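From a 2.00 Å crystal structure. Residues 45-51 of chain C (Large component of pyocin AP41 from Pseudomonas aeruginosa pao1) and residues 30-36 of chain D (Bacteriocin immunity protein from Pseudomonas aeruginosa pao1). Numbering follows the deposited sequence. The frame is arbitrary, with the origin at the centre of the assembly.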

# COMPACT_ATOMS: atom_id res chain seq x y z
N TRP C 45 0.84 16.97 7.33
CA TRP C 45 0.58 15.56 7.61
C TRP C 45 0.96 14.72 6.39
O TRP C 45 1.50 13.62 6.53
CB TRP C 45 -0.88 15.32 7.98
CG TRP C 45 -1.18 13.87 8.22
CD1 TRP C 45 -1.93 13.05 7.43
CD2 TRP C 45 -0.72 13.07 9.31
NE1 TRP C 45 -1.98 11.78 7.97
CE2 TRP C 45 -1.24 11.77 9.13
CE3 TRP C 45 0.08 13.32 10.44
CZ2 TRP C 45 -0.99 10.73 10.02
CZ3 TRP C 45 0.33 12.29 11.32
CH2 TRP C 45 -0.20 11.00 11.11
N ARG C 46 0.66 15.24 5.20
CA ARG C 46 1.04 14.59 3.96
C ARG C 46 2.55 14.38 3.91
O ARG C 46 3.03 13.35 3.45
CB ARG C 46 0.58 15.42 2.75
CG ARG C 46 1.05 14.88 1.41
CD ARG C 46 0.48 13.50 1.13
NE ARG C 46 1.26 12.78 0.12
CZ ARG C 46 0.93 11.59 -0.38
NH1 ARG C 46 -0.18 10.98 0.03
NH2 ARG C 46 1.70 11.01 -1.29
N ASP C 47 3.29 15.37 4.40
CA ASP C 47 4.75 15.28 4.47
C ASP C 47 5.18 14.18 5.43
O ASP C 47 6.08 13.40 5.13
CB ASP C 47 5.34 16.62 4.91
CG ASP C 47 6.85 16.57 5.05
OD1 ASP C 47 7.50 15.83 4.29
OD2 ASP C 47 7.39 17.28 5.92
N PHE C 48 4.52 14.11 6.59
CA PHE C 48 4.83 13.08 7.57
C PHE C 48 4.52 11.68 7.05
O PHE C 48 5.28 10.74 7.26
CB PHE C 48 4.07 13.32 8.87
CG PHE C 48 4.28 12.24 9.90
CD1 PHE C 48 5.38 12.27 10.73
CD2 PHE C 48 3.38 11.19 10.02
CE1 PHE C 48 5.58 11.28 11.67
CE2 PHE C 48 3.58 10.20 10.96
CZ PHE C 48 4.68 10.24 11.79
N ARG C 49 3.38 11.56 6.37
CA ARG C 49 2.94 10.28 5.82
C ARG C 49 3.95 9.75 4.81
O ARG C 49 4.27 8.56 4.82
CB ARG C 49 1.57 10.43 5.15
CG ARG C 49 1.13 9.22 4.35
CD ARG C 49 -0.26 9.40 3.74
NE ARG C 49 -0.57 8.33 2.79
CZ ARG C 49 -1.72 8.21 2.14
NH1 ARG C 49 -2.69 9.08 2.34
NH2 ARG C 49 -1.90 7.20 1.30
N GLU C 50 4.46 10.63 3.96
CA GLU C 50 5.47 10.24 2.98
C GLU C 50 6.74 9.77 3.68
O GLU C 50 7.32 8.74 3.31
CB GLU C 50 5.78 11.39 2.03
CG GLU C 50 4.64 11.75 1.11
CD GLU C 50 4.99 12.87 0.15
OE1 GLU C 50 6.16 13.33 0.18
OE2 GLU C 50 4.11 13.28 -0.63
N GLN C 51 7.16 10.51 4.69
CA GLN C 51 8.39 10.20 5.42
C GLN C 51 8.24 8.91 6.22
O GLN C 51 9.20 8.18 6.41
CB GLN C 51 8.77 11.35 6.34
CG GLN C 51 9.13 12.64 5.62
CD GLN C 51 10.34 12.48 4.72
OE1 GLN C 51 11.46 12.27 5.19
NE2 GLN C 51 10.12 12.59 3.41
N LYS D 30 6.50 12.30 -8.29
CA LYS D 30 6.84 12.12 -6.88
C LYS D 30 5.69 12.55 -5.97
O LYS D 30 4.79 13.27 -6.39
CB LYS D 30 8.10 12.92 -6.54
CG LYS D 30 9.35 12.42 -7.25
CD LYS D 30 10.57 13.27 -6.92
CE LYS D 30 10.42 14.68 -7.45
NZ LYS D 30 11.65 15.49 -7.23
N GLY D 31 5.72 12.07 -4.73
CA GLY D 31 4.76 12.48 -3.72
C GLY D 31 3.32 12.17 -4.05
O GLY D 31 2.97 11.05 -4.44
N SER D 32 2.46 13.17 -3.88
CA SER D 32 1.03 13.00 -4.07
C SER D 32 0.66 12.75 -5.53
O SER D 32 -0.28 12.01 -5.81
CB SER D 32 0.28 14.23 -3.55
OG SER D 32 0.76 15.42 -4.14
N GLU D 33 1.39 13.35 -6.46
CA GLU D 33 1.11 13.17 -7.88
C GLU D 33 1.41 11.75 -8.33
O GLU D 33 0.70 11.19 -9.17
CB GLU D 33 1.90 14.16 -8.72
CG GLU D 33 1.37 15.58 -8.65
CD GLU D 33 1.93 16.46 -9.75
OE1 GLU D 33 2.96 16.09 -10.36
OE2 GLU D 33 1.33 17.53 -10.02
N LEU D 34 2.48 11.18 -7.79
CA LEU D 34 2.84 9.81 -8.10
C LEU D 34 1.77 8.87 -7.56
O LEU D 34 1.36 7.92 -8.24
CB LEU D 34 4.21 9.45 -7.50
CG LEU D 34 4.66 8.00 -7.66
CD1 LEU D 34 4.72 7.61 -9.13
CD2 LEU D 34 6.00 7.78 -6.99
N GLU D 35 1.32 9.14 -6.35
CA GLU D 35 0.34 8.29 -5.69
C GLU D 35 -0.99 8.28 -6.42
O GLU D 35 -1.63 7.24 -6.55
CB GLU D 35 0.14 8.71 -4.24
CG GLU D 35 -0.69 7.73 -3.43
CD GLU D 35 -0.43 7.83 -1.94
OE1 GLU D 35 0.12 8.87 -1.50
OE2 GLU D 35 -0.78 6.88 -1.21
N LYS D 36 -1.41 9.45 -6.91
CA LYS D 36 -2.68 9.54 -7.62
C LYS D 36 -2.61 8.86 -8.99
O LYS D 36 -3.62 8.38 -9.50
CB LYS D 36 -3.11 11.00 -7.77
CG LYS D 36 -3.37 11.70 -6.45
CD LYS D 36 -4.66 12.50 -6.48
CE LYS D 36 -5.44 12.34 -5.18
NZ LYS D 36 -6.39 11.20 -5.24
O HOH W 1 1.48 7.76 1.25

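The chain C stretch is helical throughout, and the chain D helix crosses it at 69°, the axes coming no closer than 11.6 Å. At that spacing the backbones do not touch (nearest CA atoms, Glu C50 to Gly D31, 7.1 Å), so the gap is bridged by long side chains, Arg C46, Arg C49 and Glu C50 from chain C and Glu D35 from chain D, burying 221 Å² in total.

Lys D30 makes no contact; its side-chain end leads away. Gly D31 follows with phi/psi of 60/-131, a positive phi that favours glycine. Glu C50 OE2 lies 3.3 Å from Gly D31 CA, and an ideal CB there would sit a tight 3.0 Å from the same oxygen. At Ser D32 the closest contact is with the Arg C46 guanidinium, one face of which lies against Ser D32 CA; Arg C46 NH2 and Ser D32 N, 3.5 Å apart, are both donors and do not bond. Glu D33 points away, and Leu D34 makes no contact.

Glu D35 points toward chain C and carries the charge pairing. Its OE1 lies near the guanidinium plane of Arg C46, accepting hydrogen bonds from NH1 (2.6 Å, 142°) and NH2 (2.7 Å, 139°). Glu C50 OE2 accepts from Arg C46 NE (3.0 Å, 154°), so this arginine is held by carboxylates from both chains. Arg C49 NH2 forms a second salt bridge to Glu D35 OE2 at 2.8 Å.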